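Local coordinates for acetyl-CoA hydrolase/transferase family protein (Porphyromonas gingivalis, PDB 2NVV) that probably transfers or hydrolyses the acyl group of acetyl-CoA, as a zinc-containing member of the acetyl-CoA hydrolase/transferase family, at residues A[22-30]-A[139-148]; A[152-163]-A[205-216]. All coordinates share one frame; numbering follows the deposited sequence.

Contact 1 (A[22-30]-A[139-148])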
loop_
_atom_site.group_PDB
_atom_site.type_symbol
_atom_site.label_atom_id
_atom_site.label_comp_id
_atom_site.label_asym_id
_atom_site.label_seq_id
_atom_site.Cartn_x
_atom_site.Cartn_y
_atom_site.Cartn_z
ATOM N N GLY A 22 -8.884 2.878 -25.194
ATOM C CA GLY A 22 -8.661 3.680 -24.005
ATOM C C GLY A 22 -9.523 4.913 -24.150
ATOM O O GLY A 22 -9.583 5.501 -25.228
ATOM N N PHE A 23 -10.206 5.298 -23.079
ATOM C CA PHE A 23 -11.067 6.472 -23.110
ATOM C C PHE A 23 -10.536 7.579 -22.204
ATOM O O PHE A 23 -9.938 7.317 -21.170
ATOM C CB PHE A 23 -12.483 6.081 -22.687
ATOM C CG PHE A 23 -13.012 4.856 -23.390
ATOM C CD1 PHE A 23 -12.667 3.580 -22.949
ATOM C CD2 PHE A 23 -13.868 4.971 -24.479
ATOM C CE1 PHE A 23 -13.169 2.438 -23.579
ATOM C CE2 PHE A 23 -14.371 3.838 -25.110
ATOM C CZ PHE A 23 -14.019 2.570 -24.656
ATOM N N SER A 24 -10.758 8.821 -22.598
ATOM C CA SER A 24 -10.303 9.973 -21.822
ATOM C C SER A 24 -11.233 10.247 -20.644
ATOM O O SER A 24 -12.267 9.591 -20.482
ATOM C CB SER A 24 -10.257 11.217 -22.708
ATOM O OG SER A 24 -11.568 11.602 -23.105
ATOM N N GLY A 25 -10.854 11.215 -19.814
ATOM C CA GLY A 25 -11.681 11.574 -18.673
ATOM C C GLY A 25 -11.470 10.811 -17.381
ATOM O O GLY A 25 -10.725 9.843 -17.323
ATOM N N PHE A 26 -12.132 11.283 -16.332
ATOM C CA PHE A 26 -12.075 10.663 -15.014
ATOM C C PHE A 26 -13.470 10.914 -14.459
ATOM O O PHE A 26 -13.825 12.055 -14.181
ATOM C CB PHE A 26 -11.026 11.352 -14.155
ATOM C CG PHE A 26 -10.664 10.589 -12.918
ATOM C CD1 PHE A 26 -9.894 9.437 -13.001
ATOM C CD2 PHE A 26 -11.082 11.036 -11.673
ATOM C CE1 PHE A 26 -9.537 8.741 -11.851
ATOM C CE2 PHE A 26 -10.740 10.358 -10.516
ATOM C CZ PHE A 26 -9.965 9.207 -10.595
ATOM N N THR A 27 -14.236 9.839 -14.295
ATOM C CA THR A 27 -15.632 9.888 -13.873
ATOM C C THR A 27 -16.261 10.369 -15.173
ATOM O O THR A 27 -15.540 10.751 -16.090
ATOM C CB THR A 27 -15.938 10.930 -12.753
ATOM O OG1 THR A 27 -16.072 12.237 -13.325
ATOM C CG2 THR A 27 -14.849 10.935 -11.698
ATOM N N PRO A 28 -17.599 10.359 -15.284
ATOM C CA PRO A 28 -18.214 10.824 -16.532
ATOM C C PRO A 28 -17.505 12.045 -17.118
ATOM O O PRO A 28 -17.347 12.153 -18.334
ATOM C CB PRO A 28 -19.642 11.132 -16.110
ATOM C CG PRO A 28 -19.907 10.072 -15.125
ATOM C CD PRO A 28 -18.633 10.055 -14.281
ATOM N N ALA A 29 -17.074 12.953 -16.251
ATOM C CA ALA A 29 -16.378 14.170 -16.678
ATOM C C ALA A 29 -15.149 13.885 -17.561
ATOM O O ALA A 29 -14.268 13.102 -17.181
ATOM C CB ALA A 29 -15.964 14.990 -15.449
ATOM N N GLY A 30 -15.100 14.525 -18.732
ATOM C CA GLY A 30 -13.981 14.352 -19.649
ATOM C C GLY A 30 -14.033 13.124 -20.541
ATOM O O GLY A 30 -13.095 12.855 -21.279
ATOM N N THR A 139 -11.238 18.246 -21.343
ATOM C CA THR A 139 -12.343 18.995 -20.790
ATOM C C THR A 139 -12.275 18.990 -19.274
ATOM O O THR A 139 -11.364 19.572 -18.690
ATOM C CB THR A 139 -13.710 18.458 -21.257
ATOM O OG1 THR A 139 -13.773 17.047 -21.051
ATOM C CG2 THR A 139 -13.923 18.766 -22.720
ATOM N N THR A 140 -13.212 18.309 -18.629
ATOM C CA THR A 140 -13.261 18.308 -17.170
ATOM C C THR A 140 -12.651 17.120 -16.416
ATOM O O THR A 140 -12.719 17.077 -15.191
ATOM C CB THR A 140 -14.721 18.507 -16.711
ATOM O OG1 THR A 140 -15.568 17.556 -17.374
ATOM C CG2 THR A 140 -15.188 19.922 -17.046
ATOM N N GLY A 141 -12.056 16.172 -17.136
ATOM C CA GLY A 141 -11.452 15.020 -16.490
ATOM C C GLY A 141 -10.212 14.600 -17.242
ATOM O O GLY A 141 -10.235 14.589 -18.462
ATOM N N VAL A 142 -9.133 14.252 -16.545
ATOM C CA VAL A 142 -7.898 13.851 -17.225
ATOM C C VAL A 142 -7.662 12.342 -17.287
ATOM O O VAL A 142 -7.451 11.792 -18.358
ATOM C CB VAL A 142 -6.656 14.521 -16.587
ATOM C CG1 VAL A 142 -5.408 14.198 -17.420
ATOM C CG2 VAL A 142 -6.864 16.040 -16.521
ATOM N N GLY A 143 -7.684 11.678 -16.140
ATOM C CA GLY A 143 -7.485 10.241 -16.106
ATOM C C GLY A 143 -6.143 9.779 -16.635
ATOM O O GLY A 143 -5.093 10.149 -16.105
ATOM N N ILE A 144 -6.181 8.953 -17.679
ATOM C CA ILE A 144 -4.969 8.429 -18.301
ATOM C C ILE A 144 -4.814 8.966 -19.720
ATOM O O ILE A 144 -4.171 8.348 -20.554
ATOM C CB ILE A 144 -4.987 6.880 -18.358
ATOM C CG1 ILE A 144 -6.115 6.396 -19.275
ATOM C CG2 ILE A 144 -5.166 6.323 -16.959
ATOM C CD1 ILE A 144 -6.230 4.890 -19.381
ATOM N N LEU A 145 -5.398 10.129 -19.970
ATOM C CA LEU A 145 -5.355 10.775 -21.270
ATOM C C LEU A 145 -4.001 10.774 -21.966
ATOM O O LEU A 145 -3.852 10.191 -23.038
ATOM C CB LEU A 145 -5.846 12.219 -21.145
ATOM C CG LEU A 145 -5.726 13.114 -22.389
ATOM C CD1 LEU A 145 -6.865 12.838 -23.352
ATOM C CD2 LEU A 145 -5.761 14.568 -21.973
ATOM N N PRO A 146 -2.991 11.434 -21.372
ATOM C CA PRO A 146 -1.684 11.450 -22.037
ATOM C C PRO A 146 -1.107 10.093 -22.415
ATOM O O PRO A 146 -0.447 9.963 -23.446
ATOM C CB PRO A 146 -0.800 12.230 -21.057
ATOM C CG PRO A 146 -1.485 12.069 -19.732
ATOM C CD PRO A 146 -2.937 12.162 -20.092
ATOM N N THR A 147 -1.370 9.078 -21.604
ATOM C CA THR A 147 -0.842 7.760 -21.891
ATOM C C THR A 147 -1.584 7.065 -23.032
ATOM O O THR A 147 -0.948 6.454 -23.888
ATOM C CB THR A 147 -0.870 6.874 -20.636
ATOM O OG1 THR A 147 -0.171 7.544 -19.578
ATOM C CG2 THR A 147 -0.206 5.522 -20.911
ATOM N N ILE A 148 -2.913 7.156 -23.057
ATOM C CA ILE A 148 -3.662 6.503 -24.125
ATOM C C ILE A 148 -3.421 7.180 -25.478
ATOM O O ILE A 148 -3.443 6.527 -26.518
ATOM C CB ILE A 148 -5.207 6.444 -23.826
ATOM C CG1 ILE A 148 -5.762 7.829 -23.526
ATOM C CG2 ILE A 148 -5.472 5.520 -22.657
ATOM C CD1 ILE A 148 -7.238 7.823 -23.220
#

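Contact 2 (A[152-163]-A[205-216])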
loop_
_atom_site.group_PDB
_atom_site.type_symbol
_atom_site.label_atom_id
_atom_site.label_comp_id
_atom_site.label_asym_id
_atom_site.label_seq_id
_atom_site.Cartn_x
_atom_site.Cartn_y
_atom_site.Cartn_z
ATOM N N ALA A 152 -1.823 4.757 -28.261
ATOM C CA ALA A 152 -2.813 4.373 -29.277
ATOM C C ALA A 152 -2.332 4.475 -30.709
ATOM O O ALA A 152 -1.568 5.369 -31.050
ATOM C CB ALA A 152 -4.086 5.199 -29.111
ATOM N N ASP A 153 -2.796 3.549 -31.546
ATOM C CA ASP A 153 -2.456 3.531 -32.961
ATOM C C ASP A 153 -3.216 4.659 -33.667
ATOM O O ASP A 153 -2.692 5.318 -34.568
ATOM C CB ASP A 153 -2.858 2.196 -33.580
ATOM C CG ASP A 153 -1.896 1.077 -33.248
ATOM O OD1 ASP A 153 -2.281 -0.098 -33.439
ATOM O OD2 ASP A 153 -0.757 1.363 -32.814
ATOM N N ARG A 154 -4.465 4.864 -33.261
ATOM C CA ARG A 154 -5.291 5.914 -33.843
ATOM C C ARG A 154 -6.154 6.566 -32.774
ATOM O O ARG A 154 -6.527 5.929 -31.784
ATOM C CB ARG A 154 -6.156 5.352 -34.974
ATOM C CG ARG A 154 -6.799 4.030 -34.647
ATOM C CD ARG A 154 -7.476 3.404 -35.864
ATOM N NE ARG A 154 -8.167 2.167 -35.500
ATOM C CZ ARG A 154 -7.550 1.052 -35.137
ATOM N NH1 ARG A 154 -6.227 1.017 -35.100
ATOM N NH2 ARG A 154 -8.246 -0.019 -34.781
ATOM N N ILE A 155 -6.454 7.848 -32.974
ATOM C CA ILE A 155 -7.244 8.617 -32.018
ATOM C C ILE A 155 -8.531 9.157 -32.605
ATOM O O ILE A 155 -8.538 9.703 -33.704
ATOM C CB ILE A 155 -6.435 9.807 -31.474
ATOM C CG1 ILE A 155 -5.174 9.295 -30.774
ATOM C CG2 ILE A 155 -7.291 10.635 -30.525
ATOM C CD1 ILE A 155 -4.229 10.383 -30.337
ATOM N N ILE A 156 -9.623 8.993 -31.861
ATOM C CA ILE A 156 -10.927 9.493 -32.276
ATOM C C ILE A 156 -11.288 10.631 -31.332
ATOM O O ILE A 156 -11.554 10.407 -30.155
ATOM C CB ILE A 156 -12.020 8.405 -32.181
ATOM C CG1 ILE A 156 -11.722 7.273 -33.172
ATOM C CG2 ILE A 156 -13.382 9.024 -32.447
ATOM C CD1 ILE A 156 -12.720 6.128 -33.111
ATOM N N VAL A 157 -11.285 11.852 -31.850
ATOM C CA VAL A 157 -11.603 13.031 -31.047
ATOM C C VAL A 157 -13.074 13.461 -31.098
ATOM O O VAL A 157 -13.743 13.360 -32.127
ATOM C CB VAL A 157 -10.739 14.234 -31.468
ATOM C CG1 VAL A 157 -11.027 15.424 -30.560
ATOM C CG2 VAL A 157 -9.263 13.846 -31.437
ATOM N N GLU A 158 -13.555 13.958 -29.968
ATOM C CA GLU A 158 -14.928 14.408 -29.813
ATOM C C GLU A 158 -14.859 15.861 -29.323
ATOM O O GLU A 158 -14.512 16.108 -28.175
ATOM C CB GLU A 158 -15.600 13.510 -28.781
ATOM C CG GLU A 158 -17.096 13.411 -28.864
ATOM C CD GLU A 158 -17.639 12.251 -28.039
ATOM O OE1 GLU A 158 -17.564 11.084 -28.491
ATOM O OE2 GLU A 158 -18.129 12.512 -26.925
ATOM N N LEU A 159 -15.177 16.810 -30.203
ATOM C CA LEU A 159 -15.124 18.243 -29.887
ATOM C C LEU A 159 -16.431 18.759 -29.280
ATOM O O LEU A 159 -17.386 19.051 -30.006
ATOM C CB LEU A 159 -14.826 19.035 -31.157
ATOM C CG LEU A 159 -13.838 20.205 -31.130
ATOM C CD1 LEU A 159 -14.059 21.040 -32.373
ATOM C CD2 LEU A 159 -14.020 21.062 -29.904
ATOM N N ASN A 160 -16.457 18.897 -27.955
ATOM C CA ASN A 160 -17.654 19.348 -27.248
ATOM C C ASN A 160 -17.883 20.862 -27.249
ATOM O O ASN A 160 -17.031 21.637 -26.837
ATOM C CB ASN A 160 -17.614 18.852 -25.804
ATOM C CG ASN A 160 -18.986 18.760 -25.186
ATOM O OD1 ASN A 160 -19.877 19.536 -25.517
ATOM N ND2 ASN A 160 -19.165 17.813 -24.274
ATOM N N ASP A 161 -19.061 21.262 -27.705
ATOM C CA ASP A 161 -19.489 22.661 -27.767
ATOM C C ASP A 161 -19.475 23.361 -26.407
ATOM O O ASP A 161 -19.053 24.500 -26.284
ATOM C CB ASP A 161 -20.927 22.728 -28.287
ATOM C CG ASP A 161 -21.011 23.236 -29.692
ATOM O OD1 ASP A 161 -20.567 24.379 -29.917
ATOM O OD2 ASP A 161 -21.516 22.502 -30.569
ATOM N N LYS A 162 -19.966 22.653 -25.397
ATOM C CA LYS A 162 -20.100 23.169 -24.046
ATOM C C LYS A 162 -18.848 23.508 -23.245
ATOM O O LYS A 162 -18.938 24.160 -22.202
ATOM C CB LYS A 162 -20.970 22.202 -23.246
ATOM C CG LYS A 162 -22.370 22.020 -23.831
ATOM C CD LYS A 162 -22.989 23.367 -24.196
ATOM C CE LYS A 162 -24.504 23.323 -24.189
ATOM N NZ LYS A 162 -25.032 22.245 -25.059
ATOM N N HIS A 163 -17.683 23.080 -23.712
ATOM C CA HIS A 163 -16.460 23.381 -22.981
ATOM C C HIS A 163 -15.568 24.305 -23.792
ATOM O O HIS A 163 -15.029 23.913 -24.829
ATOM C CB HIS A 163 -15.730 22.093 -22.617
ATOM C CG HIS A 163 -16.528 21.188 -21.729
ATOM N ND1 HIS A 163 -17.390 20.225 -22.215
ATOM C CD2 HIS A 163 -16.615 21.119 -20.381
ATOM C CE1 HIS A 163 -17.970 19.603 -21.205
ATOM N NE2 HIS A 163 -17.518 20.127 -20.080
ATOM N N LYS A 205 -2.415 10.659 -36.441
ATOM C CA LYS A 205 -3.079 9.617 -35.658
ATOM C C LYS A 205 -4.565 9.891 -35.453
ATOM O O LYS A 205 -5.306 8.981 -35.080
ATOM C CB LYS A 205 -2.422 9.479 -34.289
ATOM C CG LYS A 205 -0.972 9.093 -34.337
ATOM C CD LYS A 205 -0.382 8.975 -32.936
ATOM C CE LYS A 205 -1.036 7.859 -32.138
ATOM N NZ LYS A 205 -0.409 7.707 -30.792
ATOM N N ILE A 206 -4.993 11.137 -35.673
ATOM C CA ILE A 206 -6.401 11.509 -35.507
ATOM C C ILE A 206 -7.206 11.030 -36.719
ATOM O O ILE A 206 -7.198 11.670 -37.768
ATOM C CB ILE A 206 -6.587 13.042 -35.405
ATOM C CG1 ILE A 206 -5.529 13.662 -34.492
ATOM C CG2 ILE A 206 -7.970 13.354 -34.880
ATOM C CD1 ILE A 206 -5.579 13.191 -33.070
ATOM N N VAL A 207 -7.905 9.908 -36.584
ATOM C CA VAL A 207 -8.688 9.399 -37.695
ATOM C C VAL A 207 -9.940 10.223 -37.943
ATOM O O VAL A 207 -10.592 10.072 -38.975
ATOM C CB VAL A 207 -9.087 7.937 -37.480
ATOM C CG1 VAL A 207 -7.841 7.077 -37.438
ATOM C CG2 VAL A 207 -9.888 7.791 -36.194
ATOM N N GLY A 208 -10.275 11.104 -37.002
ATOM C CA GLY A 208 -11.454 11.939 -37.166
ATOM C C GLY A 208 -11.864 12.750 -35.948
ATOM O O GLY A 208 -11.534 12.404 -34.805
ATOM N N VAL A 209 -12.587 13.839 -36.204
ATOM C CA VAL A 209 -13.083 14.722 -35.150
ATOM C C VAL A 209 -14.597 14.832 -35.243
ATOM O O VAL A 209 -15.133 15.336 -36.232
ATOM C CB VAL A 209 -12.494 16.149 -35.253
ATOM C CG1 VAL A 209 -13.055 17.017 -34.135
ATOM C CG2 VAL A 209 -10.964 16.102 -35.167
ATOM N N VAL A 210 -15.283 14.353 -34.212
ATOM C CA VAL A 210 -16.744 14.389 -34.171
ATOM C C VAL A 210 -17.185 15.575 -33.324
ATOM O O VAL A 210 -16.791 15.700 -32.162
ATOM C CB VAL A 210 -17.323 13.096 -33.536
ATOM C CG1 VAL A 210 -18.835 13.099 -33.641
ATOM C CG2 VAL A 210 -16.740 11.863 -34.211
ATOM N N ARG A 211 -17.996 16.453 -33.901
ATOM C CA ARG A 211 -18.463 17.611 -33.161
ATOM C C ARG A 211 -19.646 17.230 -32.299
ATOM O O ARG A 211 -20.572 16.562 -32.757
ATOM C CB ARG A 211 -18.877 18.735 -34.112
ATOM C CG ARG A 211 -17.755 19.339 -34.924
ATOM C CD ARG A 211 -18.191 20.675 -35.515
ATOM N NE ARG A 211 -17.191 21.271 -36.402
ATOM C CZ ARG A 211 -17.014 20.923 -37.675
ATOM N NH1 ARG A 211 -17.768 19.973 -38.227
ATOM N NH2 ARG A 211 -16.082 21.531 -38.399
ATOM N N THR A 212 -19.618 17.653 -31.043
ATOM C CA THR A 212 -20.716 17.359 -30.132
ATOM C C THR A 212 -21.057 18.599 -29.323
ATOM O O THR A 212 -20.347 19.600 -29.361
ATOM C CB THR A 212 -20.358 16.229 -29.130
ATOM O OG1 THR A 212 -19.389 16.709 -28.192
ATOM C CG2 THR A 212 -19.789 15.018 -29.869
ATOM N N SER A 213 -22.164 18.524 -28.602
ATOM C CA SER A 213 -22.596 19.614 -27.745
ATOM C C SER A 213 -23.287 18.903 -26.609
ATOM O O SER A 213 -24.482 18.655 -26.652
ATOM C CB SER A 213 -23.568 20.532 -28.479
ATOM O OG SER A 213 -23.845 21.682 -27.700
ATOM N N GLU A 214 -22.517 18.538 -25.599
ATOM C CA GLU A 214 -23.062 17.812 -24.464
ATOM C C GLU A 214 -22.863 18.574 -23.160
ATOM O O GLU A 214 -21.738 18.793 -22.710
ATOM C CB GLU A 214 -22.406 16.424 -24.372
ATOM C CG GLU A 214 -22.520 15.605 -25.652
ATOM C CD GLU A 214 -23.945 15.179 -25.947
ATOM O OE1 GLU A 214 -24.248 14.873 -27.118
ATOM O OE2 GLU A 214 -24.762 15.135 -25.002
ATOM N N PRO A 215 -23.970 18.996 -22.537
ATOM C CA PRO A 215 -23.919 19.738 -21.277
ATOM C C PRO A 215 -23.754 18.806 -20.086
ATOM O O PRO A 215 -23.980 17.615 -20.201
ATOM C CB PRO A 215 -25.261 20.456 -21.258
ATOM C CG PRO A 215 -26.167 19.426 -21.866
ATOM C CD PRO A 215 -25.354 18.931 -23.048
ATOM N N ASN A 216 -23.347 19.367 -18.948
ATOM C CA ASN A 216 -23.171 18.610 -17.710
ATOM C C ASN A 216 -24.558 18.276 -17.185
ATOM O O ASN A 216 -25.515 19.022 -17.449
ATOM C CB ASN A 216 -22.447 19.458 -16.654
ATOM C CG ASN A 216 -20.935 19.364 -16.751
ATOM O OD1 ASN A 216 -20.348 19.497 -17.827
ATOM N ND2 ASN A 216 -20.291 19.149 -15.609
#

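Contact 1 (A[22-30]-A[139-148])
G25 and G141 bring the two backbones within 4.1 Å, CA to CA, where the loop leaving strand 20-23 runs against the loop 139-144 that leads into helix 145-151. The evidence for so close a passage is a set of three CA-H...O contacts. G25 CA lies 3.4 Å from G141 O, with 161° at the hydrogen; G141 CA faces A29 O, and G143 CA faces G25 O. G25, G30, G141 and G143 have no side chain, and it is their CA and backbone atoms that meet.

The loop 24-30 is folded back on itself. S24 OG donates to G30 O at 2.7 Å and also bonds with E126 N on strand 122-127, while F26 N binds A29 O. T27 OG1 accepts from A29 N, forming an ST turn.

Beside this core, the hydroxyls of T140 and T139 lie next to A29 CB and G30 CA; T139 OG1 has its hydrogen bond with E126 OE2. F26 lays its CB against G143 N at 3.9 Å; with CG turned anti to the backbone N (chi1 -166°), the end of the ring leads away from 139-148, though CD1 still passes obliquely by G143 CA. At the strand end, I148 extends its CD1 to 3.4 Å from F23 O, and its CG2 branch meets G22 CA. L145 CD1 covers S24 CB at 3.8 Å. The V142-L145 type II' turn, with L145 N bonded to V142 O, delivers I144 to the N-cap position.

G22 and S24 bond through their backbones to the neighbouring strand 122-127, whose I125 also touches L145. Helix 108-113 packs on I144 and T147, and helix 333-336 meets F26 and I144 through Q333.

Contact 2 (A[152-163]-A[205-216])
Strands 154-160 and 206-212 form the edge pair of the N-terminal, seven-stranded parallel sheet; their axes approach to 4.5 Å at 24°. Parallel pairing is evident from the alternating bonds: I155 N reaches K205 O, I155 O receives V207 N, V157 N reaches G208 O, V157 O receives V210 N, L159 N reaches V210 O, and L159 O receives T212 N at 2.8 Å (175° at the hydrogen). I155 pairs with I206 but V157 with V209, so the outer strand holds one extra residue near V207-G208.

I155, V157 and L159 line one face with I206 and V209. I206 CD1 rests on I155 CB at 3.8 Å while its CG2 meets V157 CG2. On the other face the E158 and T212 side chains cross at about a right angle, CG against CG2, and the E158 carboxylate is held by K33 N. V207 CG1 meets R154 CB and V207 CG2 meets I156 CG1; R154 bonds F14 O through NE and forms a salt bridge to D19 through NH2.

K162 NZ bonds S213 OG at 2.9 Å. The N160 side chain swings its CG opposite the main-chain nitrogen (chi1 -156°), sending the amide across to E214. Its ND2 donates to a lone pair of E214 O and also binds E126; its OD1 receives E214 N at 2.8 Å and, from the opposite face of the amide plane, K162 N of an Asx turn.

Overall arrangement
Contact 1 and contact 2 follow in series along the chain, helix 145-151 being followed by strand 154-160, and their centres lie 12 Å apart. Both reach the same parallel sheet: strand 122-127 stands between strand 20-23 of contact 1 and strand 154-160 of contact 2. They also touch, with T139 CG2 3.7 Å from H163 CG. E126 joins them further, binding T139 through OE2 and N160 through OE1. Contact 1 lies nearer the presumed catalytic site: the F26 side chain is about 4 Å from that of E284, the predicted thioester-forming residue, whereas contact 2 lies away from the presumed catalytic and CoA-binding residues and from the zinc site.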